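Local atomic coordinates of putative short-chain dehydrogenase/reductase (Corynebacterium glutamicum, PDB entry 3E9N), a protein that probably acts as an NAD(P)-dependent oxidoreductase of the short-chain dehydrogenase/reductase family, perhaps with acetoacetyl-CoA reductase activity. Residues I7-G12 and K71-V76; K23-D28 and A209-I214; S125-Y130 and G168-T173. One frame throughout, in Å; residues are numbered along the deposited sequence. Where two conformers were deposited one is given.

Interaction 1 of 3, residues I7-G12 and K71-V76; sequences IAVVTG and KNLDHV
V9 presents its CG2 methyl to two partners at once, L73 and V76, and this three-way meeting shows how a strand can be covered by a loop without a single hydrogen bond between them. CG2 of V9 lies 4.1 Å from CD1 of L73, the two side chains crossing obliquely; against V76 the meeting is closer to a right angle, and there CG2 of V9 stands 4.1 Å from CG1 of V76. This CG2 is anti to the carbonyl carbon and beside the backbone N (CG1 anti to N, chi1 174°), on the side of the loop. I7, on the same side, touches the same leucine methyl, CG2 to CD1 of L73 at 4.2 Å. Strand 7-11 is the first strand of the Rossmann fold and an inner strand of its parallel sheet, while 71-76 belongs to the loop that leads into the neighbouring strand 78-81. Backbone bonds from I7 and V9 go to D77 and T78, just after 71-76. I7 also packs on the loop's main chain, with CB 3.6 Å from the carbonyl O of H75. Further out, ND1 of H75 donates to OD1 of D74 at 2.6 Å, nearly straight at 167° and on the anti side of the carboxylate. Y32 of strand 30-35 touches both I7 and L73, and A120 of helix 95-124 packs on V76.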
ATOM      1  N   ILE A   7      15.908  18.396 -23.947  1.00 35.77           N
ATOM      2  CA  ILE A   7      15.820  19.404 -22.907  1.00 34.43           C
ATOM      3  C   ILE A   7      15.375  18.915 -21.541  1.00 33.33           C
ATOM      4  O   ILE A   7      14.341  18.269 -21.412  1.00 33.99           O
ATOM      5  CB  ILE A   7      14.946  20.555 -23.396  1.00 34.60           C
ATOM      6  CG1 ILE A   7      15.758  21.321 -24.485  1.00 37.75           C
ATOM      7  CG2 ILE A   7      14.572  21.469 -22.256  1.00 33.03           C
ATOM      8  CD1 ILE A   7      15.042  21.446 -25.786  1.00 35.26           C
ATOM      9  N   ALA A   8      16.149  19.275 -20.525  1.00 31.73           N
ATOM     10  CA  ALA A   8      15.935  18.844 -19.164  1.00 31.63           C
ATOM     11  C   ALA A   8      15.726  20.050 -18.269  1.00 31.60           C
ATOM     12  O   ALA A   8      16.397  21.087 -18.437  1.00 31.88           O
ATOM     13  CB  ALA A   8      17.172  18.068 -18.661  1.00 30.06           C
ATOM     14  N   VAL A   9      14.809  19.917 -17.307  1.00 31.30           N
ATOM     15  CA  VAL A   9      14.654  20.917 -16.222  1.00 30.02           C
ATOM     16  C   VAL A   9      14.771  20.199 -14.867  1.00 30.18           C
ATOM     17  O   VAL A   9      14.099  19.202 -14.619  1.00 28.85           O
ATOM     18  CB  VAL A   9      13.262  21.583 -16.277  1.00 30.27           C
ATOM     19  CG1 VAL A   9      13.049  22.518 -15.069  1.00 28.87           C
ATOM     20  CG2 VAL A   9      13.075  22.308 -17.567  1.00 27.83           C
ATOM     21  N   VAL A  10      15.623  20.721 -13.993  1.00 30.94           N
ATOM     22  CA  VAL A  10      15.902  20.087 -12.719  1.00 30.55           C
ATOM     23  C   VAL A  10      15.825  21.135 -11.624  1.00 31.62           C
ATOM     24  O   VAL A  10      16.615  22.100 -11.648  1.00 30.70           O
ATOM     25  CB  VAL A  10      17.332  19.499 -12.702  1.00 30.74           C
ATOM     26  CG1 VAL A  10      17.665  18.950 -11.326  1.00 29.48           C
ATOM     27  CG2 VAL A  10      17.536  18.461 -13.807  1.00 28.57           C
ATOM     28  N   THR A  11      14.887  20.945 -10.680  1.00 32.07           N
ATOM     29  CA  THR A  11      14.784  21.763  -9.475  1.00 31.86           C
ATOM     30  C   THR A  11      15.644  21.206  -8.346  1.00 33.37           C
ATOM     31  O   THR A  11      16.073  20.047  -8.359  1.00 34.36           O
ATOM     32  CB  THR A  11      13.314  21.958  -8.988  1.00 32.24           C
ATOM     33  OG1 THR A  11      12.738  20.706  -8.569  1.00 32.62           O
ATOM     34  CG2 THR A  11      12.436  22.595 -10.079  1.00 28.66           C
ATOM     35  N   GLY A  12      15.948  22.047  -7.364  1.00 34.76           N
ATOM     36  CA  GLY A  12      16.826  21.633  -6.271  1.00 34.56           C
ATOM     37  C   GLY A  12      18.202  21.328  -6.831  1.00 35.35           C
ATOM     38  O   GLY A  12      18.935  20.476  -6.293  1.00 36.13           O
ATOM     39  N   LYS A  71       9.941  29.805 -19.568  1.00 33.90           N
ATOM     40  CA  LYS A  71       8.720  30.074 -20.333  1.00 36.29           C
ATOM     41  C   LYS A  71       8.843  29.882 -21.861  1.00 36.99           C
ATOM     42  O   LYS A  71       7.859  29.584 -22.531  1.00 38.09           O
ATOM     43  CB  LYS A  71       8.191  31.467 -20.027  1.00 36.22           C
ATOM     44  CG  LYS A  71       7.150  31.501 -18.909  1.00 37.31           C
ATOM     45  CD  LYS A  71       7.211  32.872 -18.198  1.00 39.24           C
ATOM     46  CE  LYS A  71       6.253  32.944 -17.011  1.00 40.50           C
ATOM     47  NZ  LYS A  71       5.956  34.364 -16.672  1.00 43.35           N
ATOM     48  N   ASN A  72      10.045  30.022 -22.396  1.00 36.97           N
ATOM     49  CA  ASN A  72      10.233  29.912 -23.815  1.00 38.26           C
ATOM     50  C   ASN A  72      10.405  28.472 -24.274  1.00 36.82           C
ATOM     51  O   ASN A  72      10.518  28.255 -25.429  1.00 36.90           O
ATOM     52  CB  ASN A  72      11.485  30.742 -24.228  1.00 38.75           C
ATOM     53  CG  ASN A  72      12.768  29.970 -24.028  1.00 42.37           C
ATOM     54  OD1 ASN A  72      13.190  29.208 -24.897  1.00 50.88           O
ATOM     55  ND2 ASN A  72      13.372  30.111 -22.862  1.00 48.92           N
ATOM     56  N   LEU A  73      10.473  27.489 -23.379  1.00 37.14           N
ATOM     57  CA  LEU A  73      10.685  26.063 -23.791  1.00 36.02           C
ATOM     58  C   LEU A  73       9.448  25.480 -24.372  1.00 35.99           C
ATOM     59  O   LEU A  73       8.409  25.503 -23.754  1.00 38.15           O
ATOM     60  CB  LEU A  73      11.161  25.187 -22.617  1.00 35.74           C
ATOM     61  CG  LEU A  73      12.398  25.737 -21.913  1.00 32.84           C
ATOM     62  CD1 LEU A  73      12.827  24.960 -20.631  1.00 28.23           C
ATOM     63  CD2 LEU A  73      13.513  25.846 -22.943  1.00 33.33           C
ATOM     64  N   ASP A  74       9.520  24.974 -25.581  1.00 36.42           N
ATOM     65  CA  ASP A  74       8.304  24.431 -26.195  1.00 36.73           C
ATOM     66  C   ASP A  74       8.330  22.905 -26.257  1.00 35.35           C
ATOM     67  O   ASP A  74       7.331  22.296 -26.611  1.00 35.83           O
ATOM     68  CB  ASP A  74       8.093  25.005 -27.617  1.00 37.45           C
ATOM     69  CG  ASP A  74       9.289  24.731 -28.549  1.00 38.97           C
ATOM     70  OD1 ASP A  74       9.724  23.557 -28.714  1.00 43.94           O
ATOM     71  OD2 ASP A  74       9.806  25.701 -29.116  1.00 40.75           O
ATOM     72  N   HIS A  75       9.478  22.304 -25.962  1.00 33.19           N
ATOM     73  CA  HIS A  75       9.560  20.842 -25.723  1.00 32.18           C
ATOM     74  C   HIS A  75      10.390  20.614 -24.442  1.00 31.26           C
ATOM     75  O   HIS A  75      11.500  21.107 -24.338  1.00 33.02           O
ATOM     76  CB  HIS A  75      10.239  20.149 -26.892  1.00 31.03           C
ATOM     77  CG  HIS A  75       9.378  20.018 -28.111  1.00 31.61           C
ATOM     78  ND1 HIS A  75       8.980  21.106 -28.869  1.00 31.85           N
ATOM     79  CD2 HIS A  75       8.864  18.927 -28.729  1.00 32.49           C
ATOM     80  CE1 HIS A  75       8.241  20.689 -29.886  1.00 31.91           C
ATOM     81  NE2 HIS A  75       8.155  19.373 -29.827  1.00 34.53           N
ATOM     82  N   VAL A  76       9.854  19.938 -23.441  1.00 29.71           N
ATOM     83  CA  VAL A  76      10.706  19.496 -22.331  1.00 28.34           C
ATOM     84  C   VAL A  76      10.739  17.957 -22.292  1.00 28.53           C
ATOM     85  O   VAL A  76       9.679  17.319 -22.183  1.00 26.51           O
ATOM     86  CB  VAL A  76      10.190  19.967 -20.960  1.00 28.86           C
ATOM     87  CG1 VAL A  76      11.125  19.412 -19.792  1.00 27.17           C
ATOM     88  CG2 VAL A  76      10.094  21.512 -20.901  1.00 27.86           C
TER

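Interaction 2 of 3, residues K23-D28 and A209-I214; sequences KDLSRD and AIRFVI
R211 reaches from helix 203-214 to D24 of helix 16-25 and D28 in the turn that follows, an example of one arginine serving several acceptors. Its CG is anti to the backbone N (chi1 173°), and the chain is bent at chi2 and chi3. D28 meets it tip to tip, each carboxylate oxygen taking one nitrogen: NH2 to OD1 of D28 at 2.9 Å and NH1 to OD2 of D28 at 3.0 Å, the latter bond nearly straight at 174°. Both oxygens lie close to the guanidinium plane, although the carboxylate is turned 41° from it. D24 uses a single carboxylate oxygen, OD2, which receives NE of R211 at 2.7 Å on its syn side and a weak bond from NH1. A second weak bond joins NH1 to the carbonyl O of D24. R27 lies over one face of the R211 guanidinium, offset toward the rim, its NH1 3.7 Å from NE of R211; the nearby D24 carboxylate probably eases their repulsion. CD1 of I214 covers the opposite face, 4.1 Å above its centre. The same methyl lies 3.5 Å from CD2 of L25, which ranks next to R211 in buried surface and packs inward on T78 of strand 78-81. D215 gives R211 a further acidic partner. This is an interhelical salt-bridge network set over an apolar layer, joining two helices that pack on one face of the Rossmann sheet.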
ATOM      1  N   LYS A  23      24.792  16.834 -13.586  1.00 35.75           N
ATOM      2  CA  LYS A  23      25.988  16.328 -14.283  1.00 36.37           C
ATOM      3  C   LYS A  23      25.601  15.145 -15.166  1.00 35.99           C
ATOM      4  O   LYS A  23      26.109  15.024 -16.272  1.00 36.87           O
ATOM      5  CB  LYS A  23      27.143  15.956 -13.321  1.00 36.42           C
ATOM      6  CG  LYS A  23      27.386  16.950 -12.192  1.00 40.01           C
ATOM      7  CD  LYS A  23      28.815  16.945 -11.557  1.00 43.31           C
ATOM      8  CE  LYS A  23      29.211  15.541 -11.081  1.00 46.71           C
ATOM      9  NZ  LYS A  23      29.877  15.533  -9.727  1.00 47.88           N
ATOM     10  N   ASP A  24      24.687  14.285 -14.715  1.00 35.09           N
ATOM     11  CA  ASP A  24      24.358  13.092 -15.522  1.00 35.01           C
ATOM     12  C   ASP A  24      23.614  13.451 -16.794  1.00 35.17           C
ATOM     13  O   ASP A  24      23.970  12.979 -17.867  1.00 35.04           O
ATOM     14  CB  ASP A  24      23.541  12.053 -14.737  1.00 35.04           C
ATOM     15  CG  ASP A  24      23.175  10.845 -15.577  1.00 35.38           C
ATOM     16  OD1 ASP A  24      24.008   9.950 -15.656  1.00 38.95           O
ATOM     17  OD2 ASP A  24      22.072  10.741 -16.169  1.00 38.18           O
ATOM     18  N   LEU A  25      22.565  14.258 -16.653  1.00 34.74           N
ATOM     19  CA  LEU A  25      21.706  14.641 -17.776  1.00 34.90           C
ATOM     20  C   LEU A  25      22.384  15.519 -18.813  1.00 34.52           C
ATOM     21  O   LEU A  25      21.883  15.644 -19.924  1.00 32.30           O
ATOM     22  CB  LEU A  25      20.489  15.433 -17.255  1.00 34.57           C
ATOM     23  CG  LEU A  25      19.488  14.690 -16.354  1.00 36.29           C
ATOM     24  CD1 LEU A  25      18.270  15.615 -16.012  1.00 35.55           C
ATOM     25  CD2 LEU A  25      19.047  13.423 -17.074  1.00 35.42           C
ATOM     26  N   SER A  26      23.449  16.203 -18.390  1.00 35.17           N
ATOM     27  CA  SER A  26      24.178  17.131 -19.247  1.00 36.45           C
ATOM     28  C   SER A  26      24.923  16.339 -20.309  1.00 37.63           C
ATOM     29  O   SER A  26      25.408  16.921 -21.261  1.00 38.58           O
ATOM     30  CB  SER A  26      25.142  18.041 -18.454  1.00 36.00           C
ATOM     31  OG  SER A  26      26.278  17.337 -17.947  1.00 37.35           O
ATOM     32  N   ARG A  27      25.021  15.021 -20.150  1.00 38.04           N
ATOM     33  CA  ARG A  27      25.606  14.204 -21.190  1.00 39.57           C
ATOM     34  C   ARG A  27      24.777  14.331 -22.480  1.00 39.28           C
ATOM     35  O   ARG A  27      25.333  14.381 -23.580  1.00 41.25           O
ATOM     36  CB  ARG A  27      25.758  12.730 -20.755  1.00 39.79           C
ATOM     37  CG  ARG A  27      26.681  12.534 -19.489  1.00 44.31           C
ATOM     38  CD  ARG A  27      26.279  11.327 -18.553  1.00 49.65           C
ATOM     39  NE  ARG A  27      26.011  10.102 -19.308  1.00 55.90           N
ATOM     40  CZ  ARG A  27      25.406   9.010 -18.833  1.00 58.82           C
ATOM     41  NH1 ARG A  27      24.983   8.949 -17.583  1.00 56.39           N
ATOM     42  NH2 ARG A  27      25.212   7.963 -19.630  1.00 61.97           N
ATOM     43  N   ASP A  28      23.461  14.402 -22.383  1.00 36.75           N
ATOM     44  CA  ASP A  28      22.682  14.328 -23.599  1.00 35.34           C
ATOM     45  C   ASP A  28      21.510  15.293 -23.596  1.00 34.92           C
ATOM     46  O   ASP A  28      20.608  15.111 -24.395  1.00 35.22           O
ATOM     47  CB  ASP A  28      22.179  12.885 -23.846  1.00 34.40           C
ATOM     48  CG  ASP A  28      21.382  12.332 -22.656  1.00 35.20           C
ATOM     49  OD1 ASP A  28      20.705  11.289 -22.804  1.00 33.60           O
ATOM     50  OD2 ASP A  28      21.427  12.967 -21.562  1.00 32.48           O
ATOM     51  N   ALA A 209      19.381   6.399 -10.768  1.00 28.85           N
ATOM     52  CA  ALA A 209      17.995   5.966 -10.816  1.00 29.33           C
ATOM     53  C   ALA A 209      17.264   6.759 -11.867  1.00 29.59           C
ATOM     54  O   ALA A 209      16.462   6.196 -12.619  1.00 29.61           O
ATOM     55  CB  ALA A 209      17.294   6.090  -9.444  1.00 28.83           C
ATOM     56  N   ILE A 210      17.550   8.062 -11.927  1.00 30.24           N
ATOM     57  CA  ILE A 210      16.922   8.926 -12.917  1.00 30.92           C
ATOM     58  C   ILE A 210      17.321   8.526 -14.315  1.00 31.42           C
ATOM     59  O   ILE A 210      16.480   8.383 -15.191  1.00 32.46           O
ATOM     60  CB  ILE A 210      17.076  10.435 -12.605  1.00 30.65           C
ATOM     61  CG1 ILE A 210      16.040  10.796 -11.559  1.00 30.56           C
ATOM     62  CG2 ILE A 210      16.835  11.271 -13.866  1.00 30.29           C
ATOM     63  CD1 ILE A 210      16.470  11.771 -10.624  1.00 36.40           C
ATOM     64  N   ARG A 211      18.596   8.244 -14.496  1.00 32.21           N
ATOM     65  CA  ARG A 211      19.106   7.802 -15.787  1.00 32.92           C
ATOM     66  C   ARG A 211      18.446   6.477 -16.202  1.00 33.40           C
ATOM     67  O   ARG A 211      18.039   6.297 -17.338  1.00 33.85           O
ATOM     68  CB  ARG A 211      20.645   7.665 -15.697  1.00 32.83           C
ATOM     69  CG  ARG A 211      21.332   7.025 -16.965  1.00 34.48           C
ATOM     70  CD  ARG A 211      20.949   7.765 -18.305  1.00 32.68           C
ATOM     71  NE  ARG A 211      21.381   9.152 -18.266  1.00 31.81           N
ATOM     72  CZ  ARG A 211      21.237  10.005 -19.285  1.00 32.94           C
ATOM     73  NH1 ARG A 211      21.655  11.245 -19.177  1.00 32.80           N
ATOM     74  NH2 ARG A 211      20.678   9.622 -20.418  1.00 30.19           N
ATOM     75  N   PHE A 212      18.335   5.532 -15.279  1.00 33.63           N
ATOM     76  CA  PHE A 212      17.648   4.299 -15.598  1.00 33.57           C
ATOM     77  C   PHE A 212      16.201   4.564 -16.040  1.00 33.75           C
ATOM     78  O   PHE A 212      15.667   3.862 -16.909  1.00 32.84           O
ATOM     79  CB  PHE A 212      17.661   3.373 -14.390  1.00 33.79           C
ATOM     80  CG  PHE A 212      16.790   2.157 -14.547  1.00 35.20           C
ATOM     81  CD1 PHE A 212      17.142   1.158 -15.452  1.00 35.61           C
ATOM     82  CD2 PHE A 212      15.658   2.000 -13.778  1.00 35.36           C
ATOM     83  CE1 PHE A 212      16.356   0.048 -15.604  1.00 36.92           C
ATOM     84  CE2 PHE A 212      14.877   0.860 -13.895  1.00 37.26           C
ATOM     85  CZ  PHE A 212      15.212  -0.105 -14.803  1.00 36.96           C
ATOM     86  N   VAL A 213      15.551   5.571 -15.452  1.00 33.43           N
ATOM     87  CA  VAL A 213      14.123   5.727 -15.720  1.00 32.57           C
ATOM     88  C   VAL A 213      13.879   6.282 -17.121  1.00 33.69           C
ATOM     89  O   VAL A 213      13.000   5.806 -17.887  1.00 34.10           O
ATOM     90  CB  VAL A 213      13.437   6.624 -14.650  1.00 33.41           C
ATOM     91  CG1 VAL A 213      12.161   7.299 -15.215  1.00 30.58           C
ATOM     92  CG2 VAL A 213      13.136   5.819 -13.338  1.00 29.42           C
ATOM     93  N   ILE A 214      14.666   7.282 -17.489  1.00 34.18           N
ATOM     94  CA  ILE A 214      14.429   7.990 -18.752  1.00 34.40           C
ATOM     95  C   ILE A 214      14.962   7.189 -19.927  1.00 36.15           C
ATOM     96  O   ILE A 214      14.466   7.320 -21.043  1.00 37.15           O
ATOM     97  CB  ILE A 214      15.040   9.418 -18.750  1.00 34.27           C
ATOM     98  CG1 ILE A 214      16.576   9.412 -18.823  1.00 32.54           C
ATOM     99  CG2 ILE A 214      14.601  10.186 -17.527  1.00 31.63           C
ATOM    100  CD1 ILE A 214      17.173  10.850 -18.564  1.00 33.49           C
TER

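Interaction 3 of 3, residues S125-Y130 and G168-T173; sequences SGCVIY and GIRVST
Strands 127-130 and 170-173 run parallel, 4.6 Å apart at their closest and 16° from exact alignment, with C127 opposite R170 and Y130 opposite T173. As the general pattern of parallel pairing predicts, the bonds alternate in direction: V128 and R170 each use both N and O, R170 N donating to G126 O and V128 N to R170 O at 2.7 Å, and S172 does likewise, its N donating to V128 O and its O accepting Y130 N at 2.7 Å. The intervening CA atoms lean on the same carbonyls, as where CA of I129 approaches O of S172 at 3.2 Å. Side chains then alternate between the two faces. C127 and R170 share one face with I129 and S172; there SG of C127, in the one conformer given, lies 3.6 Å from NE of R170, a weak and doubtful bond, while NH1 of R170 is held by the carbonyls of A216 and T220. In the Rossmann fold of this family these are neighbouring strands joined by a beta-alpha-beta crossover through helix 144-164. The other face carries V128, Y130, V171 and T173. The Y130 ring brings its edge to V171, with CG1 of V171 3.5 Å from CE2 of Y130; L153, A157 and F160 of the crossover helix also pack on Y130. Before the strands, S125 ends helix 95-124 in a Schellman motif, and its CB lies 3.3 Å from O of G168. That same carbonyl accepts a hydrogen bond from R230 of the second subunit.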
ATOM      1  N   SER A 125       6.707  14.375 -25.525  1.00 32.38           N
ATOM      2  CA  SER A 125       6.438  13.144 -24.773  1.00 33.66           C
ATOM      3  C   SER A 125       7.423  12.902 -23.588  1.00 33.01           C
ATOM      4  O   SER A 125       8.007  11.821 -23.459  1.00 32.22           O
ATOM      5  CB  SER A 125       6.444  11.927 -25.713  1.00 33.48           C
ATOM      6  OG  SER A 125       5.419  12.051 -26.662  1.00 36.70           O
ATOM      7  N   GLY A 126       7.619  13.906 -22.751  1.00 32.34           N
ATOM      8  CA  GLY A 126       8.692  13.864 -21.765  1.00 31.66           C
ATOM      9  C   GLY A 126       8.447  12.979 -20.556  1.00 32.32           C
ATOM     10  O   GLY A 126       7.382  12.347 -20.383  1.00 32.62           O
ATOM     11  N   CYS A 127       9.453  12.935 -19.701  1.00 32.71           N
ATOM     12  CA  CYS A 127       9.400  12.168 -18.462  0.50 34.05           C
ATOM     13  C   CYS A 127       9.420  13.126 -17.296  1.00 33.36           C
ATOM     14  O   CYS A 127      10.282  14.016 -17.264  1.00 33.66           O
ATOM     15  CB  CYS A 127      10.658  11.326 -18.326  0.50 33.64           C
ATOM     16  SG  CYS A 127      10.779  10.091 -19.528  0.50 40.37           S
ATOM     17  N   VAL A 128       8.503  12.932 -16.351  1.00 31.96           N
ATOM     18  CA  VAL A 128       8.448  13.713 -15.133  1.00 32.54           C
ATOM     19  C   VAL A 128       8.832  12.784 -13.977  1.00 32.93           C
ATOM     20  O   VAL A 128       8.213  11.752 -13.754  1.00 32.67           O
ATOM     21  CB  VAL A 128       7.017  14.353 -14.880  1.00 32.66           C
ATOM     22  CG1 VAL A 128       6.997  15.173 -13.557  1.00 32.50           C
ATOM     23  CG2 VAL A 128       6.634  15.251 -16.009  1.00 31.25           C
ATOM     24  N   ILE A 129       9.881  13.137 -13.253  1.00 33.27           N
ATOM     25  CA  ILE A 129      10.314  12.301 -12.186  1.00 33.48           C
ATOM     26  C   ILE A 129      10.228  13.052 -10.877  1.00 33.54           C
ATOM     27  O   ILE A 129      10.758  14.153 -10.775  1.00 34.84           O
ATOM     28  CB  ILE A 129      11.737  11.807 -12.414  1.00 34.13           C
ATOM     29  CG1 ILE A 129      11.764  10.905 -13.660  1.00 34.65           C
ATOM     30  CG2 ILE A 129      12.208  11.025 -11.170  1.00 32.39           C
ATOM     31  CD1 ILE A 129      13.049  10.932 -14.418  1.00 35.96           C
ATOM     32  N   TYR A 130       9.550  12.475  -9.888  1.00 33.08           N
ATOM     33  CA  TYR A 130       9.470  13.063  -8.530  1.00 32.26           C
ATOM     34  C   TYR A 130      10.435  12.348  -7.600  1.00 32.58           C
ATOM     35  O   TYR A 130      10.538  11.107  -7.675  1.00 31.85           O
ATOM     36  CB  TYR A 130       8.054  12.933  -7.983  1.00 32.38           C
ATOM     37  CG  TYR A 130       6.955  13.548  -8.848  1.00 33.64           C
ATOM     38  CD1 TYR A 130       6.632  14.878  -8.741  1.00 35.19           C
ATOM     39  CD2 TYR A 130       6.217  12.766  -9.756  1.00 35.80           C
ATOM     40  CE1 TYR A 130       5.605  15.420  -9.531  1.00 38.42           C
ATOM     41  CE2 TYR A 130       5.202  13.292 -10.541  1.00 34.67           C
ATOM     42  CZ  TYR A 130       4.897  14.606 -10.420  1.00 38.25           C
ATOM     43  OH  TYR A 130       3.921  15.166 -11.222  1.00 42.38           O
ATOM     44  N   GLY A 168       1.604  10.667 -23.957  1.00 36.26           N
ATOM     45  CA  GLY A 168       2.987  10.342 -24.233  1.00 35.25           C
ATOM     46  C   GLY A 168       3.881  10.685 -23.069  1.00 35.21           C
ATOM     47  O   GLY A 168       5.103  10.458 -23.140  1.00 36.39           O
ATOM     48  N   ILE A 169       3.300  11.225 -21.997  1.00 33.74           N
ATOM     49  CA  ILE A 169       4.089  11.571 -20.820  1.00 33.12           C
ATOM     50  C   ILE A 169       4.313  10.388 -19.879  1.00 33.63           C
ATOM     51  O   ILE A 169       3.382   9.625 -19.570  1.00 33.14           O
ATOM     52  CB  ILE A 169       3.460  12.739 -20.029  1.00 33.44           C
ATOM     53  CG1 ILE A 169       3.415  14.014 -20.904  1.00 32.01           C
ATOM     54  CG2 ILE A 169       4.206  12.963 -18.683  1.00 32.51           C
ATOM     55  CD1 ILE A 169       2.762  15.206 -20.243  1.00 31.50           C
ATOM     56  N   ARG A 170       5.565  10.215 -19.456  1.00 32.95           N
ATOM     57  CA  ARG A 170       5.885   9.215 -18.483  1.00 33.01           C
ATOM     58  C   ARG A 170       6.116   9.879 -17.139  1.00 33.43           C
ATOM     59  O   ARG A 170       6.683  10.996 -17.038  1.00 33.81           O
ATOM     60  CB  ARG A 170       7.087   8.356 -18.938  1.00 33.19           C
ATOM     61  CG  ARG A 170       6.822   7.684 -20.329  1.00 34.46           C
ATOM     62  CD  ARG A 170       7.857   6.620 -20.662  1.00 38.82           C
ATOM     63  NE  ARG A 170       9.182   7.155 -20.989  1.00 42.87           N
ATOM     64  CZ  ARG A 170      10.215   6.428 -21.433  1.00 45.40           C
ATOM     65  NH1 ARG A 170      10.121   5.098 -21.620  1.00 44.47           N
ATOM     66  NH2 ARG A 170      11.362   7.039 -21.688  1.00 46.05           N
ATOM     67  N   VAL A 171       5.636   9.205 -16.093  1.00 32.95           N
ATOM     68  CA  VAL A 171       5.690   9.756 -14.774  1.00 31.75           C
ATOM     69  C   VAL A 171       6.324   8.718 -13.864  1.00 31.86           C
ATOM     70  O   VAL A 171       5.963   7.552 -13.900  1.00 31.42           O
ATOM     71  CB  VAL A 171       4.320  10.144 -14.279  1.00 31.44           C
ATOM     72  CG1 VAL A 171       4.454  10.810 -12.902  1.00 31.96           C
ATOM     73  CG2 VAL A 171       3.671  11.139 -15.239  1.00 32.28           C
ATOM     74  N   SER A 172       7.289   9.159 -13.060  1.00 31.76           N
ATOM     75  CA  SER A 172       8.022   8.261 -12.237  1.00 31.58           C
ATOM     76  C   SER A 172       8.377   8.848 -10.871  1.00 31.34           C
ATOM     77  O   SER A 172       8.591  10.056 -10.725  1.00 30.43           O
ATOM     78  CB  SER A 172       9.263   7.805 -12.985  1.00 31.93           C
ATOM     79  OG  SER A 172       9.955   6.859 -12.194  1.00 36.13           O
ATOM     80  N   THR A 173       8.425   7.972  -9.867  1.00 31.01           N
ATOM     81  CA  THR A 173       8.808   8.373  -8.544  1.00 31.18           C
ATOM     82  C   THR A 173      10.006   7.604  -8.103  1.00 30.52           C
ATOM     83  O   THR A 173      10.030   6.395  -8.107  1.00 32.39           O
ATOM     84  CB  THR A 173       7.709   8.087  -7.518  1.00 31.59           C
ATOM     85  OG1 THR A 173       7.377   6.695  -7.613  1.00 37.52           O
ATOM     86  CG2 THR A 173       6.482   8.904  -7.825  1.00 28.90           C
TER

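Overall arrangement
The three contacts illustrate how chemistry follows position in a Rossmann fold. Interaction 3 is the buried one and joins adjacent strands through main-chain bonds. Interactions 1 and 2 are only partly buried: the first covers an inner strand of the same sheet with a loop, mainly through apolar side chains and with no hydrogen bond, the second joins two helices by charge above an apolar layer. L25 connects interaction 2 to interaction 1 by packing on A8 and V10, and V213 and I214 connect it to interaction 3 by packing on I129. Interactions 2 and 3 both reach the second subunit: in interaction 2 F212 stacks on F212 of that subunit, in interaction 3 G168 bonds its R230.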